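Side-chain contact in endoribonuclease YbeY (Aquifex aeolicus, PDB 1OZ9), which is probably a zinc-dependent, single-strand-specific endoribonuclease that matures the 3' end of 16S rRNA and takes part in late-stage 70S ribosome quality control: residues 31-36 / 115-120. Numbering follows the deposited sequence.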
ATOM      1  N   LEU A  31     -12.064   0.225   0.247  1.00 15.33           N
ATOM      2  CA  LEU A  31     -12.593  -0.093  -1.061  1.00 15.09           C
ATOM      3  C   LEU A  31     -11.715  -1.133  -1.769  1.00 14.79           C
ATOM      4  O   LEU A  31     -12.228  -1.985  -2.474  1.00 14.56           O
ATOM      5  CB  LEU A  31     -12.716   1.137  -1.943  1.00 14.96           C
ATOM      6  CG  LEU A  31     -13.831   2.103  -1.549  1.00 16.28           C
ATOM      7  CD1 LEU A  31     -13.689   3.393  -2.367  1.00 16.92           C
ATOM      8  CD2 LEU A  31     -15.245   1.472  -1.672  1.00 18.96           C
ATOM      9  N   ALA A  32     -10.405  -1.011  -1.626  1.00 14.92           N
ATOM     10  CA  ALA A  32      -9.483  -1.988  -2.243  1.00 16.37           C
ATOM     11  C   ALA A  32      -9.699  -3.392  -1.645  1.00 17.21           C
ATOM     12  O   ALA A  32      -9.784  -4.381  -2.381  1.00 17.29           O
ATOM     13  CB  ALA A  32      -8.029  -1.560  -2.024  1.00 16.30           C
ATOM     14  N   LEU A  33      -9.792  -3.469  -0.317  1.00 16.84           N
ATOM     15  CA  LEU A  33     -10.025  -4.754   0.338  1.00 17.21           C
ATOM     16  C   LEU A  33     -11.336  -5.359  -0.116  1.00 17.40           C
ATOM     17  O   LEU A  33     -11.403  -6.571  -0.391  1.00 17.11           O
ATOM     18  CB  LEU A  33      -9.938  -4.651   1.877  1.00 17.10           C
ATOM     19  CG  LEU A  33      -8.551  -4.340   2.451  1.00 18.78           C
ATOM     20  CD1 LEU A  33      -8.605  -4.159   3.992  1.00 21.60           C
ATOM     21  CD2 LEU A  33      -7.422  -5.367   2.083  1.00 19.34           C
ATOM     22  N   SER A  34     -12.370  -4.524  -0.242  1.00 16.87           N
ATOM     23  CA  SER A  34     -13.658  -4.986  -0.734  1.00 17.32           C
ATOM     24  C   SER A  34     -13.610  -5.426  -2.202  1.00 16.77           C
ATOM     25  O   SER A  34     -14.252  -6.406  -2.579  1.00 15.91           O
ATOM     26  CB  SER A  34     -14.762  -3.927  -0.491  1.00 17.78           C
ATOM     27  OG  SER A  34     -15.983  -4.313  -1.108  1.00 23.12           O
ATOM     28  N   ALA A  35     -12.855  -4.727  -3.039  1.00 15.93           N
ATOM     29  CA  ALA A  35     -12.781  -5.109  -4.452  1.00 15.17           C
ATOM     30  C   ALA A  35     -12.051  -6.439  -4.535  1.00 15.31           C
ATOM     31  O   ALA A  35     -12.284  -7.246  -5.437  1.00 14.84           O
ATOM     32  CB  ALA A  35     -12.034  -4.061  -5.245  1.00 15.85           C
ATOM     33  N   LEU A  36     -11.197  -6.687  -3.549  1.00 15.23           N
ATOM     34  CA  LEU A  36     -10.459  -7.934  -3.517  1.00 16.72           C
ATOM     35  C   LEU A  36     -11.255  -9.102  -2.871  1.00 17.35           C
ATOM     36  O   LEU A  36     -10.760 -10.220  -2.784  1.00 16.79           O
ATOM     37  CB  LEU A  36      -9.117  -7.720  -2.837  1.00 16.46           C
ATOM     38  CG  LEU A  36      -8.112  -6.918  -3.653  1.00 17.65           C
ATOM     39  CD1 LEU A  36      -7.030  -6.281  -2.756  1.00 20.67           C
ATOM     40  CD2 LEU A  36      -7.445  -7.782  -4.703  1.00 21.00           C
ATOM     41  N   HIS A 115      -0.887  -0.603  -4.715  1.00 16.25           N
ATOM     42  CA  HIS A 115       0.337  -1.339  -5.024  1.00 17.34           C
ATOM     43  C   HIS A 115       0.784  -2.120  -3.773  1.00 16.59           C
ATOM     44  O   HIS A 115       1.130  -3.304  -3.852  1.00 16.45           O
ATOM     45  CB  HIS A 115       1.417  -0.362  -5.474  1.00 17.58           C
ATOM     46  CG  HIS A 115       2.639  -1.020  -6.034  1.00 19.66           C
ATOM     47  ND1 HIS A 115       2.752  -1.368  -7.366  1.00 18.10           N
ATOM     48  CD2 HIS A 115       3.805  -1.377  -5.445  1.00 19.94           C
ATOM     49  CE1 HIS A 115       3.945  -1.900  -7.575  1.00 21.83           C
ATOM     50  NE2 HIS A 115       4.597  -1.931  -6.425  1.00 21.88           N
ATOM     51  N   GLY A 116       0.760  -1.459  -2.618  1.00 15.83           N
ATOM     52  CA  GLY A 116       1.185  -2.102  -1.375  1.00 15.92           C
ATOM     53  C   GLY A 116       0.311  -3.291  -0.972  1.00 16.86           C
ATOM     54  O   GLY A 116       0.807  -4.330  -0.514  1.00 15.10           O
ATOM     55  N   ILE A 117      -1.001  -3.142  -1.155  1.00 16.98           N
ATOM     56  CA  ILE A 117      -1.929  -4.199  -0.776  1.00 17.83           C
ATOM     57  C   ILE A 117      -1.691  -5.414  -1.642  1.00 17.23           C
ATOM     58  O   ILE A 117      -1.687  -6.542  -1.138  1.00 18.95           O
ATOM     59  CB  ILE A 117      -3.379  -3.733  -0.880  1.00 18.07           C
ATOM     60  CG1 ILE A 117      -3.639  -2.719   0.231  1.00 18.06           C
ATOM     61  CG2 ILE A 117      -4.375  -4.931  -0.731  1.00 18.68           C
ATOM     62  CD1 ILE A 117      -4.983  -2.055   0.151  1.00 16.98           C
ATOM     63  N   VAL A 118      -1.529  -5.208  -2.940  1.00 15.70           N
ATOM     64  CA  VAL A 118      -1.303  -6.343  -3.833  1.00 15.95           C
ATOM     65  C   VAL A 118      -0.019  -7.103  -3.455  1.00 16.69           C
ATOM     66  O   VAL A 118       0.018  -8.346  -3.477  1.00 16.41           O
ATOM     67  CB  VAL A 118      -1.265  -5.895  -5.328  1.00 16.26           C
ATOM     68  CG1 VAL A 118      -0.936  -7.107  -6.265  1.00 15.32           C
ATOM     69  CG2 VAL A 118      -2.621  -5.224  -5.700  1.00 14.81           C
ATOM     70  N   HIS A 119       1.024  -6.367  -3.082  1.00 16.55           N
ATOM     71  CA  HIS A 119       2.259  -6.993  -2.616  1.00 18.26           C
ATOM     72  C   HIS A 119       1.966  -7.810  -1.377  1.00 18.09           C
ATOM     73  O   HIS A 119       2.526  -8.894  -1.181  1.00 16.34           O
ATOM     74  CB  HIS A 119       3.301  -5.951  -2.216  1.00 19.99           C
ATOM     75  CG  HIS A 119       4.227  -5.577  -3.318  1.00 23.06           C
ATOM     76  ND1 HIS A 119       5.274  -6.374  -3.715  1.00 25.66           N
ATOM     77  CD2 HIS A 119       4.256  -4.480  -4.115  1.00 26.06           C
ATOM     78  CE1 HIS A 119       5.913  -5.788  -4.715  1.00 28.45           C
ATOM     79  NE2 HIS A 119       5.319  -4.632  -4.971  1.00 27.67           N
ATOM     80  N   LEU A 120       1.115  -7.265  -0.516  1.00 18.45           N
ATOM     81  CA  LEU A 120       0.807  -7.928   0.755  1.00 19.62           C
ATOM     82  C   LEU A 120       0.073  -9.244   0.567  1.00 19.98           C
ATOM     83  O   LEU A 120       0.134 -10.123   1.433  1.00 19.85           O
ATOM     84  CB  LEU A 120      -0.087  -7.043   1.627  1.00 20.68           C
ATOM     85  CG  LEU A 120       0.450  -6.253   2.797  1.00 23.51           C
ATOM     86  CD1 LEU A 120      -0.746  -5.782   3.655  1.00 25.94           C
ATOM     87  CD2 LEU A 120       1.388  -7.078   3.635  1.00 23.94           C
TER
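Ala32 turns its CB toward helix 105-120 and receives the end of Ile117, whose CD1 methyl stops 3.8 Å from Ala32 CB. With just a methyl on the Ala32 side, the CA atoms of Ala32 and Ile117 come to 8.0 Å. The next residue, Leu33, brings CD2 to 4.2 Å from the CG2 branch of Ile117, the two side chains crossing at about a right angle; Leu33 and Ile117 both also rest on Leu43 of strand 41-48. Ile117 reaches all three residues, Ala32, Leu33 and Leu36, because its branches diverge: CG1 stands anti to the carbonyl carbon (chi1 -70°) and carries CD1 to Ala32, while CG2, anti to the backbone N, faces the leucines. Helix 105-120 carries the predicted zinc ligands His115 and His119 of the metalloproteinase-like YbeY fold, their imidazoles on the far side of it from helix 22-35; His115 ND1 is hydrogen-bonded to Glu139. Leu36, just past the end of helix 22-35, makes the closest approach, CD1 lying 3.6 Å from Ile117 CG2 as its side chain slants across the isoleucine. Val142 of helix 129-147 touches both Ala32 and Leu36.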